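Local coordinates for protein phosphonomutase (Burkholderia cenocepacia J2315, PDB 4MG4) that belongs to the phosphonomutase family and folds as a closed eight-stranded parallel barrel of the TIM-barrel class, in an assembly of two chains, at residues A[53-58]-A[245-250]; A[37-42]-A[79-84]; A[16-21]-A[28-33]; A[154-159]-A[236-241]; A[73-78]-A[91-96]. All coordinates share one frame; numbering follows the deposited sequence.

Contact 1 (A[53-58]-A[245-250]); sequences GSWSVA and PYLQAM
S56 and Y246 form the close, buried part of this contact. S56 OG sits 3.4 Å from Y246 CB, which is packing and not a polar bond. The hydroxyl uses a water instead. S56 OG is 2.8 Å from water 1, and this water accepts from Y246 N at 3.0 Å. Y246 lies in the first turn of helix 244-259, where a backbone N-H has no carbonyl of its own helix to bind, so the water serves it. The Y246 ring lies between two groups. M250 CG is 3.6 Å above one face of the ring. S56 O is over the opposite face, displaced toward the rim. W34 adds an edge-to-face ring contact.

The outer side is looser and exposed. W55 has CG anti to its backbone N (chi1 -164°), and its indole reaches across to the second helix. W55 CZ3 is 3.8 Å from L247 CD2 and 3.9 Å from Y246 CD2. The tyrosine carbon stands at the indole edge, in its plane. The axes of the two short helical segments stay 10.4 Å apart, so side chains and water make the join. Y246 also packs on G37 of the second subunit, and P245 on L253 of that subunit. A C-terminal helix that meets the partner barrel is consistent with the helix-swapped TIM-barrel dimers of the phosphoenolpyruvate mutase/isocitrate lyase superfamily.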
# COMPACT_ATOMS: atom_id res chain seq x y z
N GLY A 53 2.37 2.61 -11.36
CA GLY A 53 3.68 2.15 -11.77
C GLY A 53 3.75 0.66 -11.44
O GLY A 53 3.43 0.25 -10.33
N SER A 54 4.27 -0.11 -12.36
CA SER A 54 4.29 -1.55 -12.18
C SER A 54 5.18 -1.93 -11.01
O SER A 54 4.81 -2.86 -10.26
CB SER A 54 4.67 -2.29 -13.45
OG SER A 54 6.04 -2.18 -13.78
N TRP A 55 6.31 -1.25 -10.86
CA TRP A 55 7.25 -1.63 -9.80
C TRP A 55 6.63 -1.42 -8.42
O TRP A 55 6.67 -2.33 -7.56
CB TRP A 55 8.55 -0.79 -9.91
CG TRP A 55 9.67 -1.36 -9.12
CD1 TRP A 55 10.64 -2.22 -9.57
CD2 TRP A 55 9.92 -1.17 -7.72
NE1 TRP A 55 11.49 -2.56 -8.53
CE2 TRP A 55 11.08 -1.92 -7.39
CE3 TRP A 55 9.30 -0.43 -6.73
CZ2 TRP A 55 11.62 -1.93 -6.12
CZ3 TRP A 55 9.84 -0.44 -5.46
CH2 TRP A 55 10.98 -1.19 -5.17
N SER A 56 6.07 -0.23 -8.22
CA SER A 56 5.36 0.15 -6.99
C SER A 56 4.19 -0.78 -6.64
O SER A 56 4.02 -1.19 -5.48
CB SER A 56 4.81 1.61 -7.12
OG SER A 56 5.87 2.55 -7.18
N VAL A 57 3.33 -1.07 -7.61
CA VAL A 57 2.23 -1.98 -7.41
C VAL A 57 2.71 -3.38 -7.03
O VAL A 57 2.16 -3.99 -6.13
CB VAL A 57 1.28 -2.07 -8.61
CG1 VAL A 57 0.27 -3.17 -8.40
CG2 VAL A 57 0.57 -0.74 -8.81
N ALA A 58 3.74 -3.87 -7.72
CA ALA A 58 4.28 -5.18 -7.39
C ALA A 58 4.87 -5.20 -5.99
O ALA A 58 4.58 -6.11 -5.21
CB ALA A 58 5.33 -5.59 -8.39
N PRO A 245 7.95 7.94 -5.44
CA PRO A 245 6.98 8.23 -4.41
C PRO A 245 6.84 7.08 -3.39
O PRO A 245 6.88 7.30 -2.15
CB PRO A 245 5.69 8.47 -5.19
CG PRO A 245 6.15 8.96 -6.54
CD PRO A 245 7.39 8.17 -6.80
N TYR A 246 6.67 5.87 -3.91
CA TYR A 246 6.53 4.70 -3.04
C TYR A 246 7.73 4.53 -2.12
O TYR A 246 7.57 4.30 -0.88
CB TYR A 246 6.35 3.45 -3.89
CG TYR A 246 6.25 2.16 -3.09
CD1 TYR A 246 5.06 1.76 -2.50
CD2 TYR A 246 7.37 1.34 -2.95
CE1 TYR A 246 4.98 0.58 -1.77
CE2 TYR A 246 7.30 0.18 -2.20
CZ TYR A 246 6.09 -0.21 -1.63
OH TYR A 246 6.01 -1.41 -0.91
N LEU A 247 8.93 4.65 -2.71
CA LEU A 247 10.18 4.53 -1.96
C LEU A 247 10.37 5.58 -0.91
O LEU A 247 10.89 5.26 0.20
CB LEU A 247 11.38 4.48 -2.90
CG LEU A 247 11.39 3.25 -3.80
CD1 LEU A 247 12.53 3.34 -4.80
CD2 LEU A 247 11.45 1.95 -3.01
N GLN A 248 9.95 6.81 -1.18
CA GLN A 248 9.99 7.84 -0.13
C GLN A 248 9.03 7.54 1.03
O GLN A 248 9.39 7.71 2.23
CB GLN A 248 9.68 9.22 -0.72
CG GLN A 248 10.78 9.66 -1.67
CD GLN A 248 12.10 9.83 -0.95
OE1 GLN A 248 13.07 9.12 -1.20
NE2 GLN A 248 12.11 10.74 0.01
N ALA A 249 7.81 7.15 0.70
CA ALA A 249 6.80 6.75 1.72
C ALA A 249 7.37 5.61 2.60
O ALA A 249 7.23 5.64 3.85
CB ALA A 249 5.50 6.34 1.06
N MET A 250 8.05 4.66 1.99
CA MET A 250 8.56 3.53 2.70
C MET A 250 9.81 3.92 3.51
O MET A 250 10.08 3.30 4.55
CB MET A 250 8.90 2.35 1.76
CG MET A 250 7.70 1.69 1.07
SD MET A 250 6.54 1.08 2.33
CE MET A 250 5.25 2.28 2.34
O HOH W 1 5.49 5.27 -6.59

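Contact 2 (A[37-42]-A[79-84]); sequences GSARVV and ERIVRA
In the outer helical layer of the TIM barrel, A39 and R40 of helix 36-44 meet I81 and A84 of helix 71-84. The short segments run at 31° to each other, with N-to-C directions broadly alike. Their axes come within 8.6 Å. Small side chains at the crossing suit this spacing. A39 CB points at the other helix and touches I81 CG2 at 4.1 Å. It also faces A84 CB at 4.3 Å, methyl to methyl. In I81 it is the CG2 branch, anti to the backbone N, that does the touching. V33 of strand 28-33 lies beneath and packs on both A39 and I81.

On the exposed side of the contact, R40 adds a polar part. The R40 chain starts with CG anti to the backbone N, then bends at chi2 (36°) and again at chi3. The bends fold it back toward A84. R40 NH2 gives A84 O a weak bond of 3.0 Å, with an N-H...O angle of only 124°. The oxygen meets the guanidinium obliquely. Water 2 adds a second route. It lies at the guanidinium edge, in plane, accepts from R40 NE at 3.1 Å and donates to A84 O at 3.1 Å. A84 O therefore receives two donors. The stronger partner of R40 is D44, whose OD1 forms a salt bridge with R40 NH1 and helps to hold the bent chain. V41 of the first helix packs on M250 of the second subunit. Such side-by-side packing of helices over the strands is typical of the outer shell of a TIM barrel.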
# COMPACT_ATOMS: atom_id res chain seq x y z
N GLY A 37 -5.65 4.20 -1.31
CA GLY A 37 -5.25 5.21 -0.32
C GLY A 37 -4.25 6.20 -0.89
O GLY A 37 -4.37 7.42 -0.67
N SER A 38 -3.24 5.67 -1.58
CA SER A 38 -2.19 6.50 -2.18
C SER A 38 -2.77 7.37 -3.31
O SER A 38 -2.38 8.54 -3.50
CB SER A 38 -0.98 5.68 -2.62
OG SER A 38 -1.27 4.58 -3.49
N ALA A 39 -3.72 6.80 -4.05
CA ALA A 39 -4.42 7.57 -5.09
C ALA A 39 -5.12 8.78 -4.52
O ALA A 39 -5.01 9.90 -5.05
CB ALA A 39 -5.41 6.69 -5.81
N ARG A 40 -5.89 8.55 -3.45
CA ARG A 40 -6.59 9.63 -2.76
C ARG A 40 -5.66 10.70 -2.22
O ARG A 40 -5.90 11.92 -2.39
CB ARG A 40 -7.47 9.06 -1.65
CG ARG A 40 -8.26 10.09 -0.85
CD ARG A 40 -8.77 11.29 -1.65
NE ARG A 40 -9.91 11.00 -2.51
CZ ARG A 40 -10.36 11.81 -3.47
NH1 ARG A 40 -9.75 12.98 -3.72
NH2 ARG A 40 -11.42 11.46 -4.19
N VAL A 41 -4.57 10.28 -1.59
CA VAL A 41 -3.56 11.24 -1.09
C VAL A 41 -2.95 12.10 -2.19
O VAL A 41 -2.82 13.33 -2.06
CB VAL A 41 -2.46 10.52 -0.32
CG1 VAL A 41 -1.23 11.40 -0.10
CG2 VAL A 41 -3.02 9.99 0.99
N VAL A 42 -2.59 11.46 -3.31
CA VAL A 42 -2.00 12.20 -4.43
C VAL A 42 -3.03 13.16 -5.07
O VAL A 42 -2.65 14.30 -5.42
CB VAL A 42 -1.35 11.24 -5.45
CG1 VAL A 42 -0.91 11.99 -6.70
CG2 VAL A 42 -0.14 10.56 -4.80
N GLU A 79 -8.76 -1.08 -10.74
CA GLU A 79 -10.16 -0.70 -10.50
C GLU A 79 -10.30 0.05 -9.19
O GLU A 79 -11.05 1.01 -9.12
CB GLU A 79 -11.11 -1.92 -10.53
CG GLU A 79 -11.20 -2.58 -11.88
CD GLU A 79 -12.15 -3.78 -11.92
OE1 GLU A 79 -12.71 -4.22 -10.87
OE2 GLU A 79 -12.24 -4.35 -13.00
N ARG A 80 -9.63 -0.42 -8.13
CA ARG A 80 -9.74 0.26 -6.82
C ARG A 80 -9.16 1.66 -6.89
O ARG A 80 -9.71 2.61 -6.29
CB ARG A 80 -9.06 -0.52 -5.70
CG ARG A 80 -9.76 -1.82 -5.38
CD ARG A 80 -9.12 -2.47 -4.16
NE ARG A 80 -9.64 -3.84 -4.02
CZ ARG A 80 -10.89 -4.11 -3.65
NH1 ARG A 80 -11.75 -3.12 -3.39
NH2 ARG A 80 -11.29 -5.37 -3.54
N ILE A 81 -8.06 1.81 -7.63
CA ILE A 81 -7.46 3.12 -7.87
C ILE A 81 -8.40 4.03 -8.66
O ILE A 81 -8.62 5.19 -8.26
CB ILE A 81 -6.09 3.00 -8.57
CG1 ILE A 81 -5.06 2.42 -7.60
CG2 ILE A 81 -5.62 4.35 -9.12
CD1 ILE A 81 -3.76 1.92 -8.20
N VAL A 82 -8.98 3.50 -9.72
CA VAL A 82 -9.86 4.28 -10.56
C VAL A 82 -11.06 4.79 -9.79
O VAL A 82 -11.42 5.94 -9.92
CB VAL A 82 -10.30 3.48 -11.81
CG1 VAL A 82 -11.49 4.14 -12.51
CG2 VAL A 82 -9.12 3.35 -12.77
N ARG A 83 -11.67 3.96 -8.98
CA ARG A 83 -12.85 4.40 -8.28
C ARG A 83 -12.59 5.33 -7.07
O ARG A 83 -13.50 5.97 -6.60
CB ARG A 83 -13.77 3.22 -8.01
CG ARG A 83 -13.45 2.37 -6.85
CD ARG A 83 -14.62 1.39 -6.75
NE ARG A 83 -14.30 0.20 -5.96
CZ ARG A 83 -14.08 -1.01 -6.46
NH1 ARG A 83 -14.11 -1.24 -7.77
NH2 ARG A 83 -13.81 -2.01 -5.62
N ALA A 84 -11.34 5.44 -6.65
CA ALA A 84 -10.98 6.26 -5.50
C ALA A 84 -11.01 7.74 -5.77
O ALA A 84 -11.14 8.54 -4.84
CB ALA A 84 -9.59 5.87 -5.04
O HOH W 2 -10.68 8.09 -1.76

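Contact 3 (A[16-21]-A[28-33]); sequences AIFRSL and LALFNV
The F18 ring meets segment 28-33 with its CE1 corner. L30 CD1 stands at the ring edge, near its plane, 4.3 Å from F18 CE1. L28 CD2 is closer, 3.8 Å from F18 CE1, and approaches obliquely. H22 makes an edge-to-face contact with the same ring.

L28 is shared between two residues. Its CG is anti to the backbone N (chi1 175°), which sends the forked end toward helix 11-20. One branch, CD2, meets F18. The other, CD1, lies 4.0 Å from L21 CB. At the root of the same side chain, L28 CB packs on L21 O at 3.5 Å.

This helix lies across the end of the TIM barrel where the strands begin. F18 reaches T90 of strand 89-92 and I117, and it also packs on R238. In this way it helps to fill the bottom of the barrel. L28 is held in the sheet by backbone bonds to A237 and I239.

On the helix itself, S20 OG turns back to donate to I17 O at 2.8 Å, tilted 19° from the carbonyl plane. R19, on another side of the helix, forms salt bridges with D154 and D193.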
# COMPACT_ATOMS: atom_id res chain seq x y z
N ALA A 16 -9.94 12.69 -22.74
CA ALA A 16 -9.67 13.97 -23.42
C ALA A 16 -8.83 14.90 -22.54
O ALA A 16 -7.90 15.55 -23.04
CB ALA A 16 -10.98 14.66 -23.86
N ILE A 17 -9.17 14.98 -21.25
CA ILE A 17 -8.44 15.81 -20.29
C ILE A 17 -6.98 15.32 -20.25
O ILE A 17 -6.04 16.09 -20.40
CB ILE A 17 -9.07 15.77 -18.89
CG1 ILE A 17 -10.43 16.49 -18.90
CG2 ILE A 17 -8.14 16.36 -17.83
CD1 ILE A 17 -11.28 16.32 -17.63
N PHE A 18 -6.80 14.03 -20.05
CA PHE A 18 -5.44 13.44 -19.99
C PHE A 18 -4.62 13.75 -21.25
O PHE A 18 -3.49 14.23 -21.17
CB PHE A 18 -5.54 11.94 -19.75
CG PHE A 18 -4.21 11.27 -19.48
CD1 PHE A 18 -3.54 11.48 -18.27
CD2 PHE A 18 -3.65 10.45 -20.40
CE1 PHE A 18 -2.36 10.82 -18.01
CE2 PHE A 18 -2.46 9.77 -20.15
CZ PHE A 18 -1.80 9.98 -18.94
N ARG A 19 -5.20 13.54 -22.41
CA ARG A 19 -4.51 13.85 -23.67
C ARG A 19 -4.08 15.32 -23.75
O ARG A 19 -2.95 15.64 -24.15
CB ARG A 19 -5.46 13.50 -24.83
CG ARG A 19 -4.81 13.65 -26.19
CD ARG A 19 -5.75 13.30 -27.33
NE ARG A 19 -6.15 11.92 -27.21
CZ ARG A 19 -5.41 10.87 -27.59
NH1 ARG A 19 -4.25 11.01 -28.14
NH2 ARG A 19 -5.88 9.63 -27.37
N SER A 20 -5.01 16.22 -23.37
CA SER A 20 -4.78 17.68 -23.42
C SER A 20 -3.65 18.18 -22.52
O SER A 20 -3.09 19.26 -22.73
CB SER A 20 -6.08 18.42 -23.12
OG SER A 20 -6.33 18.53 -21.72
N LEU A 21 -3.33 17.40 -21.51
CA LEU A 21 -2.27 17.76 -20.58
C LEU A 21 -0.86 17.47 -21.09
O LEU A 21 0.13 17.91 -20.47
CB LEU A 21 -2.50 17.06 -19.21
CG LEU A 21 -3.71 17.58 -18.41
CD1 LEU A 21 -4.02 16.60 -17.31
CD2 LEU A 21 -3.38 18.99 -17.93
N LEU A 28 3.04 17.54 -18.28
CA LEU A 28 2.33 16.81 -17.32
C LEU A 28 3.29 16.10 -16.39
O LEU A 28 4.06 15.25 -16.81
CB LEU A 28 1.48 15.78 -18.08
CG LEU A 28 0.70 14.79 -17.21
CD1 LEU A 28 -0.23 15.54 -16.26
CD2 LEU A 28 -0.09 13.82 -18.04
N ALA A 29 3.15 16.33 -15.08
CA ALA A 29 3.97 15.62 -14.11
C ALA A 29 3.09 14.59 -13.38
O ALA A 29 2.02 14.91 -12.83
CB ALA A 29 4.54 16.60 -13.12
N LEU A 30 3.56 13.37 -13.38
CA LEU A 30 2.79 12.23 -12.81
C LEU A 30 3.57 11.59 -11.72
O LEU A 30 4.76 11.39 -11.84
CB LEU A 30 2.50 11.12 -13.86
CG LEU A 30 1.52 11.56 -14.96
CD1 LEU A 30 1.39 10.47 -16.03
CD2 LEU A 30 0.18 11.96 -14.37
N PHE A 31 2.85 11.18 -10.66
CA PHE A 31 3.40 10.41 -9.55
C PHE A 31 2.64 9.09 -9.54
O PHE A 31 1.38 9.06 -9.78
CB PHE A 31 3.22 11.16 -8.21
CG PHE A 31 3.84 12.49 -8.25
CD1 PHE A 31 5.16 12.63 -8.02
CD2 PHE A 31 3.10 13.59 -8.70
CE1 PHE A 31 5.78 13.85 -8.09
CE2 PHE A 31 3.71 14.82 -8.78
CZ PHE A 31 5.04 14.94 -8.51
N ASN A 32 3.41 8.01 -9.45
CA ASN A 32 2.84 6.68 -9.54
C ASN A 32 2.25 6.28 -8.18
O ASN A 32 2.94 6.38 -7.17
CB ASN A 32 3.88 5.65 -9.93
CG ASN A 32 4.33 5.78 -11.34
OD1 ASN A 32 3.64 6.41 -12.17
ND2 ASN A 32 5.51 5.23 -11.65
N VAL A 33 0.98 5.91 -8.19
CA VAL A 33 0.26 5.42 -7.02
C VAL A 33 0.10 3.91 -7.18
O VAL A 33 0.28 3.35 -8.26
CB VAL A 33 -1.07 6.15 -6.76
CG1 VAL A 33 -0.81 7.64 -6.52
CG2 VAL A 33 -2.04 5.96 -7.95

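Contact 4 (A[154-159]-A[236-241]); sequences DYFINA and VARISH
R238 NH1 is met by several groups between the two segments. It donates to water 3 at 3.0 Å and is also hydrogen-bonded to H22 NE2. F156 CE1 lies 3.7 Å from the same nitrogen. Water 3 in turn donates a weak bond, 3.4 Å long, to F156 O.

N158 covers one face of the guanidinium. N158 ND2 sits 3.3 Å above the plane, over its centre near R238 CZ. The amide and guanidinium planes are 23° apart, so the two flat groups are stacked. N158 ND2 and R238 NH2 are 3.4 Å apart, but both are donors and do not bond. The amide nitrogen bonds instead to N218 OD1 and N120 OD1, and these two asparagines fix the rotation of the amide.

The strands 156-160 and 238-240 are not neighbours in the sheet. Strands 194-196 and 217-220 separate them, and the closest CA atoms, those of N158 and R238, are 10.2 Å apart. The contact is made across the interior of the TIM barrel, and it is buried.

R238 reaches across the barrel interior with a fully stretched chain, CG anti to the backbone N (chi1 176°) and extended on to NE. F156 flanks it from the other strand, 156-160. The ring and guanidinium planes are 45° apart, and F156 CD1 lies at the guanidinium edge, in plane. The F156 ring is in turn stacked on H22, the residue that also holds R238 NH1.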
# COMPACT_ATOMS: atom_id res chain seq x y z
N ASP A 154 -11.40 7.44 -25.94
CA ASP A 154 -10.24 8.38 -26.09
C ASP A 154 -9.18 7.87 -25.09
O ASP A 154 -9.32 8.02 -23.87
CB ASP A 154 -10.70 9.77 -25.75
CG ASP A 154 -9.73 10.85 -26.12
OD1 ASP A 154 -8.56 10.55 -26.36
OD2 ASP A 154 -10.18 12.04 -26.17
N TYR A 155 -8.17 7.21 -25.63
CA TYR A 155 -7.23 6.40 -24.82
C TYR A 155 -5.82 6.65 -25.29
O TYR A 155 -5.53 6.60 -26.49
CB TYR A 155 -7.54 4.93 -25.00
CG TYR A 155 -6.75 3.95 -24.14
CD1 TYR A 155 -7.20 3.55 -22.90
CD2 TYR A 155 -5.57 3.39 -24.59
CE1 TYR A 155 -6.49 2.59 -22.14
CE2 TYR A 155 -4.88 2.42 -23.86
CZ TYR A 155 -5.34 2.04 -22.62
OH TYR A 155 -4.69 1.08 -21.86
N PHE A 156 -4.95 6.97 -24.33
CA PHE A 156 -3.59 7.43 -24.63
C PHE A 156 -2.59 6.27 -24.46
O PHE A 156 -2.29 5.81 -23.32
CB PHE A 156 -3.27 8.62 -23.75
CG PHE A 156 -2.06 9.40 -24.15
CD1 PHE A 156 -0.77 8.91 -23.89
CD2 PHE A 156 -2.19 10.63 -24.75
CE1 PHE A 156 0.37 9.63 -24.27
CE2 PHE A 156 -1.04 11.34 -25.14
CZ PHE A 156 0.22 10.83 -24.91
N ILE A 157 -2.01 5.84 -25.57
CA ILE A 157 -0.96 4.81 -25.57
C ILE A 157 0.39 5.49 -25.54
O ILE A 157 0.81 6.10 -26.51
CB ILE A 157 -1.07 3.84 -26.79
CG1 ILE A 157 -2.43 3.12 -26.74
CG2 ILE A 157 0.06 2.83 -26.78
CD1 ILE A 157 -2.72 2.32 -28.01
N ASN A 158 1.03 5.41 -24.38
CA ASN A 158 2.37 5.99 -24.18
C ASN A 158 3.35 4.83 -24.43
O ASN A 158 3.46 3.94 -23.63
CB ASN A 158 2.49 6.53 -22.77
CG ASN A 158 3.67 7.45 -22.56
OD1 ASN A 158 4.05 8.22 -23.45
ND2 ASN A 158 4.19 7.47 -21.34
N ALA A 159 4.04 4.84 -25.58
CA ALA A 159 4.94 3.76 -25.98
C ALA A 159 6.29 4.00 -25.36
O ALA A 159 6.94 5.00 -25.64
CB ALA A 159 5.09 3.68 -27.53
N VAL A 236 10.00 18.93 -23.29
CA VAL A 236 9.35 17.69 -22.82
C VAL A 236 7.87 17.97 -22.53
O VAL A 236 7.55 19.08 -22.13
CB VAL A 236 10.10 17.21 -21.59
CG1 VAL A 236 9.40 16.23 -20.76
CG2 VAL A 236 11.50 16.74 -22.01
N ALA A 237 7.02 16.99 -22.81
CA ALA A 237 5.60 17.07 -22.60
C ALA A 237 5.05 16.35 -21.36
O ALA A 237 3.92 16.58 -20.93
CB ALA A 237 4.89 16.55 -23.86
N ARG A 238 5.85 15.44 -20.81
CA ARG A 238 5.40 14.60 -19.72
C ARG A 238 6.61 14.17 -18.88
O ARG A 238 7.67 13.79 -19.44
CB ARG A 238 4.66 13.41 -20.29
CG ARG A 238 4.20 12.35 -19.28
CD ARG A 238 3.24 11.39 -19.99
NE ARG A 238 2.95 10.19 -19.23
CZ ARG A 238 2.03 9.28 -19.59
NH1 ARG A 238 1.28 9.46 -20.67
NH2 ARG A 238 1.94 8.14 -18.88
N ILE A 239 6.47 14.19 -17.55
CA ILE A 239 7.54 13.85 -16.64
C ILE A 239 7.06 12.76 -15.66
O ILE A 239 6.01 12.92 -15.03
CB ILE A 239 8.03 15.09 -15.87
CG1 ILE A 239 8.70 16.05 -16.86
CG2 ILE A 239 8.99 14.67 -14.77
CD1 ILE A 239 9.01 17.40 -16.30
N SER A 240 7.84 11.69 -15.57
CA SER A 240 7.65 10.52 -14.72
C SER A 240 8.69 10.45 -13.66
O SER A 240 9.78 11.04 -13.80
CB SER A 240 7.85 9.21 -15.63
OG SER A 240 6.88 9.20 -16.50
N HIS A 241 8.34 9.75 -12.57
CA HIS A 241 9.27 9.60 -11.44
C HIS A 241 9.51 8.14 -11.02
O HIS A 241 10.21 7.86 -9.99
CB HIS A 241 8.75 10.44 -10.24
CG HIS A 241 8.63 11.90 -10.53
ND1 HIS A 241 7.47 12.49 -11.00
CD2 HIS A 241 9.55 12.90 -10.46
CE1 HIS A 241 7.67 13.78 -11.19
NE2 HIS A 241 8.92 14.06 -10.85
O HOH W 3 -0.36 6.98 -20.77

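Contact 5 (A[73-78]-A[91-96]); sequences LMMEVL and VDLESG
Segment 73-78 of helix 71-84 passes a strand end that runs into a type II' turn, L93 to G96, with L78 and V91 the nearest pair of CA atoms at 7.4 Å. The turn is closed by G96 N bonding to L93 O at 2.8 Å. E94 takes a positive phi of 54° within it.

Across the contact, L78 straddles V91. Both methyls of its fork, CD1 and CD2, are 4.0 Å from V91 CB. With V91 CG1 between the backbone N and the carbonyl carbon (chi1 61°) and CG2 anti to the N, both valine methyls are turned to L78 CD2, each at 4.1 Å. The two side chains cross at about a right angle. M75 makes a second, lighter contact. Its chain bends at chi2, and M75 CE touches L93 CD2 at 4.2 Å. The contact is apolar and buried.

D92 is held beside it in an Asx turn. D92 OD1 accepts from E94 N at 2.9 Å, from above the carboxylate plane. D92 OD2 takes S54 N, at the start of helix 54-60.

Helix 71-84 lies in the beta-alpha-beta crossover between the adjacent parallel strands 50-52 and 89-92. Next along the barrel wall is helix 101-113, where M110 meets M75, S111 meets V91, and T107 and I108 meet L93.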
# COMPACT_ATOMS: atom_id res chain seq x y z
N LEU A 73 -4.93 -9.61 -10.96
CA LEU A 73 -4.62 -8.92 -9.72
C LEU A 73 -4.25 -7.46 -10.02
O LEU A 73 -4.76 -6.58 -9.31
CB LEU A 73 -3.54 -9.66 -8.91
CG LEU A 73 -3.36 -9.33 -7.43
CD1 LEU A 73 -4.66 -9.13 -6.67
CD2 LEU A 73 -2.57 -10.50 -6.84
N MET A 74 -3.43 -7.17 -11.06
CA MET A 74 -3.16 -5.78 -11.47
C MET A 74 -4.45 -5.06 -11.82
O MET A 74 -4.62 -3.91 -11.42
CB MET A 74 -2.17 -5.62 -12.65
CG MET A 74 -2.06 -4.11 -13.16
SD MET A 74 -0.90 -3.37 -11.92
CE MET A 74 0.65 -4.19 -12.24
N MET A 75 -5.37 -5.75 -12.53
CA MET A 75 -6.59 -5.09 -12.93
C MET A 75 -7.46 -4.79 -11.73
O MET A 75 -8.15 -3.78 -11.71
CB MET A 75 -7.34 -5.93 -13.98
CG MET A 75 -6.57 -6.15 -15.28
SD MET A 75 -6.51 -4.59 -16.22
CE MET A 75 -5.34 -5.08 -17.48
N GLU A 76 -7.43 -5.65 -10.71
CA GLU A 76 -8.22 -5.42 -9.52
C GLU A 76 -7.69 -4.19 -8.80
O GLU A 76 -8.46 -3.31 -8.38
CB GLU A 76 -8.15 -6.65 -8.60
CG GLU A 76 -8.90 -6.47 -7.30
CD GLU A 76 -8.63 -7.60 -6.30
OE1 GLU A 76 -8.36 -8.77 -6.72
OE2 GLU A 76 -8.70 -7.30 -5.07
N VAL A 77 -6.36 -4.09 -8.71
CA VAL A 77 -5.72 -2.93 -8.11
C VAL A 77 -6.09 -1.66 -8.86
O VAL A 77 -6.48 -0.65 -8.27
CB VAL A 77 -4.19 -3.12 -8.08
CG1 VAL A 77 -3.52 -1.80 -7.66
CG2 VAL A 77 -3.83 -4.23 -7.10
N LEU A 78 -5.97 -1.72 -10.19
CA LEU A 78 -6.39 -0.63 -11.06
C LEU A 78 -7.81 -0.17 -10.82
O LEU A 78 -8.06 1.00 -10.72
CB LEU A 78 -6.21 -1.01 -12.53
CG LEU A 78 -6.64 0.01 -13.57
CD1 LEU A 78 -5.85 1.29 -13.37
CD2 LEU A 78 -6.43 -0.53 -14.98
N VAL A 91 -2.40 3.52 -16.77
CA VAL A 91 -1.88 2.30 -16.16
C VAL A 91 -0.62 1.81 -16.84
O VAL A 91 -0.57 1.67 -18.06
CB VAL A 91 -2.97 1.20 -16.10
CG1 VAL A 91 -3.46 0.80 -17.48
CG2 VAL A 91 -2.41 -0.05 -15.45
N ASP A 92 0.37 1.44 -16.04
CA ASP A 92 1.57 0.80 -16.55
C ASP A 92 1.28 -0.66 -16.83
O ASP A 92 1.07 -1.45 -15.90
CB ASP A 92 2.71 0.96 -15.55
CG ASP A 92 4.03 0.35 -16.01
OD1 ASP A 92 4.15 -0.18 -17.13
OD2 ASP A 92 4.99 0.47 -15.17
N LEU A 93 1.23 -1.02 -18.09
CA LEU A 93 1.01 -2.44 -18.50
C LEU A 93 2.28 -3.20 -18.85
O LEU A 93 2.21 -4.29 -19.44
CB LEU A 93 0.04 -2.48 -19.66
CG LEU A 93 -1.32 -1.89 -19.31
CD1 LEU A 93 -2.20 -1.86 -20.53
CD2 LEU A 93 -2.02 -2.63 -18.17
N GLU A 94 3.43 -2.62 -18.54
CA GLU A 94 4.72 -3.25 -18.82
C GLU A 94 4.78 -3.61 -20.30
O GLU A 94 4.48 -2.74 -21.12
CB GLU A 94 4.96 -4.43 -17.87
CG GLU A 94 5.10 -3.91 -16.44
CD GLU A 94 5.48 -5.01 -15.47
OE1 GLU A 94 6.67 -5.38 -15.51
OE2 GLU A 94 4.59 -5.52 -14.73
N SER A 95 5.14 -4.86 -20.67
CA SER A 95 5.20 -5.25 -22.09
C SER A 95 3.84 -5.63 -22.67
O SER A 95 3.75 -5.92 -23.86
CB SER A 95 6.22 -6.41 -22.28
OG SER A 95 5.70 -7.57 -21.74
N GLY A 96 2.76 -5.60 -21.85
CA GLY A 96 1.43 -5.80 -22.31
C GLY A 96 0.78 -7.12 -21.92
O GLY A 96 -0.30 -7.38 -22.38

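Overall arrangement
The five contacts are spread over one TIM barrel. Contacts 3 and 4 are closest, with centres about 7 Å apart. Strands 28-33 and 238-240 are neighbours and close the barrel, with L28 O 2.7 Å from I239 N. Contact 2 lies outside contact 3, and their centres are about 15 Å apart. Contacts 2 and 5 use successive parts of helix 71-84; their centres are about 14 Å apart. Contact 1 meets contact 5 where V57 CG1 is 3.7 Å from M74 SD, and contact 3 where G53 CA is 3.6 Å from N32 ND2. Contacts 1 and 2 both reach the second subunit, whereas contact 4 lies inside the barrel, about 6 Å from the chain centre.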